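Local coordinates for protein TRAP dicarboxylate transporter-DctP subunit (Desulfovibrio salexigens, PDB 4N6D) that probably binds a small organic acid in the periplasm and delivers it to the membrane partners of a TRAP transporter, at residues Pro103-Leu112 and Thr304-Lys312; Ser117-Tyr128 and Val141-Pro149. One frame throughout, in Å; residues are numbered along the deposited sequence.

Contact 1: Pro103-Leu112 and Thr304-Lys312; sequences PLSSVFELPL and TLPLIEDWK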
loop_
_atom_site.group_PDB
_atom_site.type_symbol
_atom_site.label_atom_id
_atom_site.label_comp_id
_atom_site.label_asym_id
_atom_site.label_seq_id
_atom_site.Cartn_x
_atom_site.Cartn_y
_atom_site.Cartn_z
ATOM N N PRO A 103 4.168 12.370 9.073
ATOM C CA PRO A 103 2.876 12.998 9.387
ATOM C C PRO A 103 2.079 13.414 8.172
ATOM O O PRO A 103 0.845 13.456 8.268
ATOM C CB PRO A 103 3.267 14.231 10.193
ATOM C CG PRO A 103 4.727 14.426 9.956
ATOM C CD PRO A 103 5.280 13.052 9.758
ATOM N N LEU A 104 2.736 13.750 7.066
ATOM C CA LEU A 104 1.960 14.119 5.867
ATOM C C LEU A 104 1.570 12.894 5.072
ATOM O O LEU A 104 0.378 12.663 4.838
ATOM C CB LEU A 104 2.714 15.094 4.962
ATOM C CG LEU A 104 1.797 15.650 3.860
ATOM C CD1 LEU A 104 1.993 17.147 3.728
ATOM C CD2 LEU A 104 2.113 14.937 2.589
ATOM N N SER A 105 2.564 12.102 4.644
ATOM C CA SER A 105 2.301 11.003 3.718
ATOM C C SER A 105 1.460 9.898 4.322
ATOM O O SER A 105 0.806 9.153 3.590
ATOM C CB SER A 105 3.599 10.417 3.158
ATOM O OG SER A 105 4.363 11.428 2.485
ATOM N N SER A 106 1.481 9.778 5.648
ATOM C CA SER A 106 0.637 8.808 6.354
ATOM C C SER A 106 -0.872 9.006 6.104
ATOM O O SER A 106 -1.684 8.158 6.462
ATOM C CB SER A 106 0.926 8.843 7.850
ATOM O OG SER A 106 0.651 10.111 8.410
ATOM N N VAL A 107 -1.244 10.135 5.505
ATOM C CA VAL A 107 -2.652 10.355 5.172
ATOM C C VAL A 107 -3.128 9.193 4.322
ATOM O O VAL A 107 -4.314 8.771 4.395
ATOM C CB VAL A 107 -2.863 11.708 4.448
ATOM C CG1 VAL A 107 -2.243 11.696 3.066
ATOM C CG2 VAL A 107 -4.346 12.051 4.378
ATOM N N PHE A 108 -2.216 8.617 3.535
ATOM C CA PHE A 108 -2.602 7.527 2.634
ATOM C C PHE A 108 -2.834 6.188 3.322
ATOM O O PHE A 108 -3.174 5.203 2.651
ATOM C CB PHE A 108 -1.623 7.357 1.472
ATOM C CG PHE A 108 -1.981 8.189 0.296
ATOM C CD1 PHE A 108 -2.834 7.688 -0.664
ATOM C CD2 PHE A 108 -1.537 9.490 0.183
ATOM C CE1 PHE A 108 -3.212 8.451 -1.746
ATOM C CE2 PHE A 108 -1.926 10.264 -0.931
ATOM C CZ PHE A 108 -2.780 9.728 -1.863
ATOM N N GLU A 109 -2.678 6.138 4.643
ATOM C CA GLU A 109 -3.064 4.954 5.436
ATOM C C GLU A 109 -4.559 4.934 5.798
ATOM O O GLU A 109 -5.079 3.920 6.190
ATOM C CB GLU A 109 -2.244 4.901 6.723
ATOM C CG GLU A 109 -0.756 4.850 6.472
ATOM C CD GLU A 109 0.072 5.303 7.664
ATOM O OE1 GLU A 109 -0.461 5.349 8.788
ATOM O OE2 GLU A 109 1.260 5.619 7.461
ATOM N N LEU A 110 -5.226 6.067 5.643
ATOM C CA LEU A 110 -6.580 6.241 6.120
ATOM C C LEU A 110 -7.579 5.697 5.100
ATOM O O LEU A 110 -7.269 5.568 3.925
ATOM C CB LEU A 110 -6.875 7.742 6.298
ATOM C CG LEU A 110 -6.009 8.428 7.338
ATOM C CD1 LEU A 110 -6.209 9.950 7.282
ATOM C CD2 LEU A 110 -6.301 7.873 8.722
ATOM N N PRO A 111 -8.797 5.424 5.554
ATOM C CA PRO A 111 -9.876 5.052 4.629
ATOM C C PRO A 111 -10.357 6.268 3.853
ATOM O O PRO A 111 -11.159 7.051 4.373
ATOM C CB PRO A 111 -10.959 4.507 5.553
ATOM C CG PRO A 111 -10.681 5.154 6.889
ATOM C CD PRO A 111 -9.196 5.323 6.967
ATOM N N LEU A 112 -9.883 6.411 2.621
ATOM C CA LEU A 112 -10.109 7.611 1.842
ATOM C C LEU A 112 -10.787 7.313 0.523
ATOM O O LEU A 112 -10.892 8.189 -0.320
ATOM C CB LEU A 112 -8.806 8.367 1.608
ATOM C CG LEU A 112 -8.157 8.934 2.883
ATOM C CD1 LEU A 112 -6.953 9.750 2.538
ATOM C CD2 LEU A 112 -9.128 9.784 3.696
ATOM N N THR A 304 -15.988 5.449 10.958
ATOM C CA THR A 304 -14.526 5.464 10.895
ATOM C C THR A 304 -13.997 6.907 10.801
ATOM O O THR A 304 -12.800 7.135 10.761
ATOM C CB THR A 304 -13.944 4.559 9.762
ATOM O OG1 THR A 304 -14.393 4.984 8.477
ATOM C CG2 THR A 304 -14.330 3.107 9.968
ATOM N N LEU A 305 -14.896 7.880 10.803
ATOM C CA LEU A 305 -14.465 9.284 10.775
ATOM C C LEU A 305 -13.478 9.643 11.914
ATOM O O LEU A 305 -12.545 10.415 11.689
ATOM C CB LEU A 305 -15.679 10.222 10.762
ATOM C CG LEU A 305 -15.396 11.697 10.452
ATOM C CD1 LEU A 305 -14.532 11.872 9.199
ATOM C CD2 LEU A 305 -16.704 12.434 10.282
ATOM N N PRO A 306 -13.633 9.058 13.116
ATOM C CA PRO A 306 -12.638 9.319 14.172
ATOM C C PRO A 306 -11.184 9.006 13.780
ATOM O O PRO A 306 -10.267 9.645 14.317
ATOM C CB PRO A 306 -13.099 8.434 15.322
ATOM C CG PRO A 306 -14.597 8.290 15.091
ATOM C CD PRO A 306 -14.782 8.268 13.612
ATOM N N LEU A 307 -10.957 8.058 12.867
ATOM C CA LEU A 307 -9.581 7.730 12.483
ATOM C C LEU A 307 -9.002 8.901 11.690
ATOM O O LEU A 307 -7.834 9.217 11.812
ATOM C CB LEU A 307 -9.524 6.449 11.650
ATOM C CG LEU A 307 -9.999 5.212 12.411
ATOM C CD1 LEU A 307 -10.035 3.971 11.515
ATOM C CD2 LEU A 307 -9.098 4.947 13.619
ATOM N N ILE A 308 -9.848 9.557 10.912
ATOM C CA ILE A 308 -9.435 10.708 10.130
ATOM C C ILE A 308 -9.179 11.865 11.083
ATOM O O ILE A 308 -8.184 12.601 10.970
ATOM C CB ILE A 308 -10.526 11.131 9.120
ATOM C CG1 ILE A 308 -10.986 9.953 8.266
ATOM C CG2 ILE A 308 -10.022 12.285 8.286
ATOM C CD1 ILE A 308 -9.930 9.301 7.542
ATOM N N GLU A 309 -10.072 12.027 12.058
ATOM C CA GLU A 309 -9.903 13.120 13.021
ATOM C C GLU A 309 -8.616 12.960 13.845
ATOM O O GLU A 309 -7.937 13.954 14.102
ATOM C CB GLU A 309 -11.127 13.229 13.924
ATOM C CG GLU A 309 -12.433 13.462 13.152
ATOM C CD GLU A 309 -12.461 14.752 12.339
ATOM O OE1 GLU A 309 -11.720 15.679 12.680
ATOM O OE2 GLU A 309 -13.220 14.821 11.334
ATOM N N ASP A 310 -8.280 11.723 14.227
ATOM C CA ASP A 310 -7.023 11.419 14.915
ATOM C C ASP A 310 -5.855 11.816 14.043
ATOM O O ASP A 310 -4.903 12.459 14.493
ATOM C CB ASP A 310 -6.960 9.926 15.233
ATOM C CG ASP A 310 -5.628 9.490 15.814
ATOM O OD1 ASP A 310 -5.206 10.034 16.864
ATOM O OD2 ASP A 310 -5.008 8.593 15.215
ATOM N N TRP A 311 -5.916 11.448 12.769
ATOM C CA TRP A 311 -4.809 11.768 11.879
ATOM C C TRP A 311 -4.633 13.280 11.751
ATOM O O TRP A 311 -3.512 13.789 11.774
ATOM C CB TRP A 311 -4.992 11.113 10.489
ATOM C CG TRP A 311 -3.889 11.525 9.566
ATOM C CD1 TRP A 311 -2.668 10.928 9.428
ATOM C CD2 TRP A 311 -3.878 12.659 8.707
ATOM N NE1 TRP A 311 -1.904 11.625 8.533
ATOM C CE2 TRP A 311 -2.625 12.690 8.064
ATOM C CE3 TRP A 311 -4.817 13.643 8.400
ATOM C CZ2 TRP A 311 -2.281 13.681 7.152
ATOM C CZ3 TRP A 311 -4.478 14.622 7.489
ATOM C CH2 TRP A 311 -3.224 14.638 6.874
ATOM N N LYS A 312 -5.743 13.994 11.612
ATOM C CA LYS A 312 -5.681 15.456 11.516
ATOM C C LYS A 312 -5.047 16.096 12.745
ATOM O O LYS A 312 -4.310 17.057 12.609
ATOM C CB LYS A 312 -7.073 16.033 11.281
ATOM C CG LYS A 312 -7.643 15.804 9.886
ATOM C CD LYS A 312 -8.918 16.637 9.674
ATOM C CE LYS A 312 -10.021 16.245 10.592
ATOM N NZ LYS A 312 -11.260 16.986 10.217
#
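The hydroxyl of S106 meets two groups: its OG accepts the indole N-H of W311, with NE1 3.0 Å away and an N-H...O angle of 149°, and it is also hydrogen-bonded to the backbone O of F102. The oxygen lies almost exactly in the indole plane, which helps set the rotation of the ring. W311 reaches across because its CG stands anti to the backbone N (chi1 176°), which carries the ring off helix 294-317 toward the 3-10 turn at S105-E109. V107 covers one face of the indole, its CG2 making a CH-pi contact 3.9 Å from the centroid of the six-membered ring. CD1 of L110 lies on the same side of the ring plane, near the rim, and comes within 3.6 Å of W311 CG. One turn back along the helix, CD1 of I308 approaches L110 CB at 3.6 Å and also touches P111 and L112, with L326 of helix 322-337 beside I308 and V107. The result is a tryptophan docked on a 3-10 turn, polar at its N-H edge and apolar over its face, by which helix 294-317 of this periplasmic solute-binding fold packs on the loop following strand 90-94.

Contact 2: Ser117-Tyr128 and Val141-Pro149; sequences STSASLALWDLY and VLTMFASAP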
loop_
_atom_site.group_PDB
_atom_site.type_symbol
_atom_site.label_atom_id
_atom_site.label_comp_id
_atom_site.label_asym_id
_atom_site.label_seq_id
_atom_site.Cartn_x
_atom_site.Cartn_y
_atom_site.Cartn_z
ATOM N N SER A 117 -4.783 0.046 -6.645
ATOM C CA SER A 117 -3.383 0.345 -6.381
ATOM C C SER A 117 -2.875 1.436 -7.313
ATOM O O SER A 117 -2.107 2.303 -6.899
ATOM C CB SER A 117 -2.558 -0.921 -6.572
ATOM O OG SER A 117 -1.170 -0.658 -6.340
ATOM N N THR A 118 -3.340 1.395 -8.567
ATOM C CA THR A 118 -2.905 2.349 -9.568
ATOM C C THR A 118 -3.252 3.770 -9.162
ATOM O O THR A 118 -2.385 4.648 -9.190
ATOM C CB THR A 118 -3.485 2.041 -10.962
ATOM O OG1 THR A 118 -3.035 0.759 -11.396
ATOM C CG2 THR A 118 -3.024 3.056 -11.983
ATOM N N SER A 119 -4.510 4.003 -8.778
ATOM C CA SER A 119 -4.938 5.336 -8.449
ATOM C C SER A 119 -4.320 5.824 -7.146
ATOM O O SER A 119 -3.949 6.973 -7.028
ATOM C CB SER A 119 -6.466 5.445 -8.377
ATOM O OG SER A 119 -6.982 4.532 -7.431
ATOM N N ALA A 120 -4.192 4.933 -6.171
ATOM C CA ALA A 120 -3.587 5.315 -4.918
ATOM C C ALA A 120 -2.108 5.600 -5.120
ATOM O O ALA A 120 -1.573 6.513 -4.504
ATOM C CB ALA A 120 -3.785 4.224 -3.879
ATOM N N SER A 121 -1.443 4.811 -5.963
ATOM C CA SER A 121 0.007 4.992 -6.153
ATOM C C SER A 121 0.285 6.341 -6.813
ATOM O O SER A 121 1.178 7.094 -6.391
ATOM C CB SER A 121 0.600 3.875 -7.019
ATOM O OG SER A 121 0.570 2.629 -6.341
ATOM N N LEU A 122 -0.476 6.642 -7.856
ATOM C CA LEU A 122 -0.255 7.881 -8.576
ATOM C C LEU A 122 -0.668 9.080 -7.726
ATOM O O LEU A 122 0.012 10.110 -7.765
ATOM C CB LEU A 122 -0.991 7.886 -9.912
ATOM C CG LEU A 122 -0.294 7.067 -10.996
ATOM C CD1 LEU A 122 -1.213 6.832 -12.142
ATOM C CD2 LEU A 122 0.999 7.796 -11.400
ATOM N N ALA A 123 -1.762 8.953 -6.965
ATOM C CA ALA A 123 -2.166 10.053 -6.090
ATOM C C ALA A 123 -1.109 10.308 -5.021
ATOM O O ALA A 123 -0.792 11.457 -4.712
ATOM C CB ALA A 123 -3.534 9.801 -5.445
ATOM N N LEU A 124 -0.545 9.237 -4.462
ATOM C CA LEU A 124 0.504 9.374 -3.449
ATOM C C LEU A 124 1.735 10.112 -3.991
ATOM O O LEU A 124 2.270 11.027 -3.328
ATOM C CB LEU A 124 0.885 7.995 -2.910
ATOM C CG LEU A 124 2.028 7.893 -1.899
ATOM C CD1 LEU A 124 1.769 8.641 -0.602
ATOM C CD2 LEU A 124 2.257 6.439 -1.674
ATOM N N TRP A 125 2.183 9.713 -5.172
ATOM C CA TRP A 125 3.345 10.351 -5.805
ATOM C C TRP A 125 3.054 11.831 -6.068
ATOM O O TRP A 125 3.899 12.703 -5.803
ATOM C CB TRP A 125 3.704 9.626 -7.111
ATOM C CG TRP A 125 4.805 10.310 -7.822
ATOM C CD1 TRP A 125 4.700 11.074 -8.950
ATOM C CD2 TRP A 125 6.176 10.363 -7.425
ATOM N NE1 TRP A 125 5.928 11.591 -9.287
ATOM C CE2 TRP A 125 6.856 11.154 -8.377
ATOM C CE3 TRP A 125 6.899 9.810 -6.362
ATOM C CZ2 TRP A 125 8.219 11.414 -8.291
ATOM C CZ3 TRP A 125 8.265 10.055 -6.291
ATOM C CH2 TRP A 125 8.908 10.842 -7.247
ATOM N N ASP A 126 1.865 12.126 -6.600
ATOM C CA ASP A 126 1.494 13.511 -6.842
ATOM C C ASP A 126 1.438 14.333 -5.549
ATOM O O ASP A 126 1.849 15.504 -5.528
ATOM C CB ASP A 126 0.138 13.641 -7.551
ATOM C CG ASP A 126 0.200 13.342 -9.030
ATOM O OD1 ASP A 126 1.308 13.176 -9.584
ATOM O OD2 ASP A 126 -0.890 13.348 -9.654
ATOM N N LEU A 127 0.908 13.745 -4.479
ATOM C CA LEU A 127 0.815 14.469 -3.231
ATOM C C LEU A 127 2.215 14.778 -2.715
ATOM O O LEU A 127 2.480 15.896 -2.265
ATOM C CB LEU A 127 -0.002 13.698 -2.184
ATOM C CG LEU A 127 -0.255 14.509 -0.919
ATOM C CD1 LEU A 127 -1.402 15.517 -1.130
ATOM C CD2 LEU A 127 -0.532 13.610 0.295
ATOM N N TYR A 128 3.097 13.784 -2.771
ATOM C CA TYR A 128 4.477 13.974 -2.353
ATOM C C TYR A 128 5.137 15.073 -3.177
ATOM O O TYR A 128 5.795 15.955 -2.629
ATOM C CB TYR A 128 5.290 12.669 -2.452
ATOM C CG TYR A 128 6.766 12.977 -2.445
ATOM C CD1 TYR A 128 7.406 13.326 -1.265
ATOM C CD2 TYR A 128 7.481 13.026 -3.631
ATOM C CE1 TYR A 128 8.729 13.666 -1.266
ATOM C CE2 TYR A 128 8.808 13.367 -3.632
ATOM C CZ TYR A 128 9.415 13.681 -2.456
ATOM O OH TYR A 128 10.748 14.023 -2.464
ATOM N N VAL A 141 13.748 10.880 -2.585
ATOM C CA VAL A 141 12.626 9.981 -2.764
ATOM C C VAL A 141 12.581 9.553 -4.230
ATOM O O VAL A 141 12.302 10.381 -5.108
ATOM C CB VAL A 141 11.305 10.631 -2.333
ATOM C CG1 VAL A 141 10.147 9.698 -2.602
ATOM C CG2 VAL A 141 11.360 11.004 -0.842
ATOM N N LEU A 142 12.902 8.289 -4.495
ATOM C CA LEU A 142 13.033 7.803 -5.870
ATOM C C LEU A 142 11.678 7.494 -6.490
ATOM O O LEU A 142 11.498 7.682 -7.693
ATOM C CB LEU A 142 13.898 6.543 -5.933
ATOM C CG LEU A 142 15.361 6.819 -5.599
ATOM C CD1 LEU A 142 16.096 5.499 -5.552
ATOM C CD2 LEU A 142 15.951 7.721 -6.640
ATOM N N THR A 143 10.772 6.934 -5.696
ATOM C CA THR A 143 9.389 6.697 -6.137
ATOM C C THR A 143 8.542 6.413 -4.900
ATOM O O THR A 143 9.063 6.292 -3.790
ATOM C CB THR A 143 9.241 5.553 -7.192
ATOM O OG1 THR A 143 7.933 5.622 -7.783
ATOM C CG2 THR A 143 9.439 4.197 -6.565
ATOM N N MET A 144 7.233 6.361 -5.089
ATOM C CA MET A 144 6.316 5.938 -4.039
ATOM C C MET A 144 5.238 5.122 -4.701
ATOM O O MET A 144 5.007 5.237 -5.905
ATOM C CB MET A 144 5.686 7.120 -3.325
ATOM C CG MET A 144 6.730 8.010 -2.657
ATOM S SD MET A 144 5.953 9.390 -1.848
ATOM C CE MET A 144 5.538 8.624 -0.289
ATOM N N PHE A 145 4.580 4.281 -3.912
ATOM C CA PHE A 145 3.459 3.501 -4.413
ATOM C C PHE A 145 2.648 2.955 -3.250
ATOM O O PHE A 145 3.026 3.108 -2.105
ATOM C CB PHE A 145 3.936 2.365 -5.319
ATOM C CG PHE A 145 5.000 1.516 -4.711
ATOM C CD1 PHE A 145 4.685 0.525 -3.809
ATOM C CD2 PHE A 145 6.326 1.699 -5.062
ATOM C CE1 PHE A 145 5.690 -0.262 -3.233
ATOM C CE2 PHE A 145 7.332 0.911 -4.497
ATOM C CZ PHE A 145 7.013 -0.055 -3.581
ATOM N N ALA A 146 1.525 2.343 -3.564
ATOM C CA ALA A 146 0.610 1.836 -2.549
ATOM C C ALA A 146 0.165 0.436 -2.893
ATOM O O ALA A 146 0.104 0.048 -4.065
ATOM C CB ALA A 146 -0.619 2.725 -2.427
ATOM N N SER A 147 -0.190 -0.322 -1.856
ATOM C CA SER A 147 -0.808 -1.620 -2.039
ATOM C C SER A 147 -2.182 -1.479 -2.704
ATOM O O SER A 147 -2.680 -0.372 -2.892
ATOM C CB SER A 147 -0.977 -2.271 -0.679
ATOM O OG SER A 147 -2.013 -1.623 0.051
ATOM N N ALA A 148 -2.793 -2.608 -3.048
ATOM C CA ALA A 148 -4.198 -2.646 -3.396
ATOM C C ALA A 148 -4.988 -2.458 -2.119
ATOM O O ALA A 148 -4.453 -2.645 -1.018
ATOM C CB ALA A 148 -4.557 -3.969 -4.038
ATOM N N PRO A 149 -6.258 -2.069 -2.247
ATOM C CA PRO A 149 -7.046 -1.825 -1.044
ATOM C C PRO A 149 -7.304 -3.081 -0.237
ATOM O O PRO A 149 -7.337 -4.191 -0.775
ATOM C CB PRO A 149 -8.376 -1.275 -1.602
ATOM C CG PRO A 149 -7.989 -0.669 -2.897
ATOM C CD PRO A 149 -6.952 -1.592 -3.456
HETATM O O HOH W 1 13.246 13.714 -2.717
#
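S117 and S121, one helical turn apart, both bond to the backbone of A146, pinning the start of helix 117-131 to the end of an outermost strand of the five-stranded mixed sheet. This is helix-on-sheet packing of the periplasmic binding protein fold, the two axes running roughly antiparallel at 144° and approaching to 6.2 Å. S117 OG donates to A146 O at 2.7 Å. S121 OG accepts from A146 N at 3.0 Å, nearly straight at 160°, and donates in turn to S117 O. That carbonyl also takes the helical N-H of S121, from the opposite face of its plane. Beside these bonds the methyls of A120 and A146 touch, consistent with the close approach of helix and strand.

Farther along, M144 touches three helix residues. A turn at chi3 (85°) brings its CE to L124 CD1, its CG lies 4.1 Å from W125 CE3, and SD sits beside Y128 in a Met-aromatic contact, oblique to the ring at 4.5 Å from its centroid. V141 CG1 rests over one face of the same Y128 ring. W125 lies along the strand, its CZ3 3.5 Å from T143 CA. In the shell beyond, F108 backs L124, and R260 of helix 249-285 touches W125. F145 turns its ring to the other side of the strand, where it meets F235 of the neighbouring strand 234-240. At the far end, V141 N donates to a water at 2.9 Å.

In the fold
Helix 117-131 links the two contacts: it is one side of contact 2, and the loop of contact 1 leads into it and packs on it, F108 on A120 and A123, L104 on L127. Contact 2 is the more central and more fully buried, its centre about 8 Å from that of the chain against 14 Å for contact 1, and it is nested within the long chain excursion that contact 1 closes. Serine hydroxyls serve both, but in contact 2 they grip backbone atoms of the strand, and in contact 1 an indole. Helix 322-337 is a shared neighbour, touching V107, L112 and I308 of contact 1 and, in contact 2, the side of the helix turned from the strand.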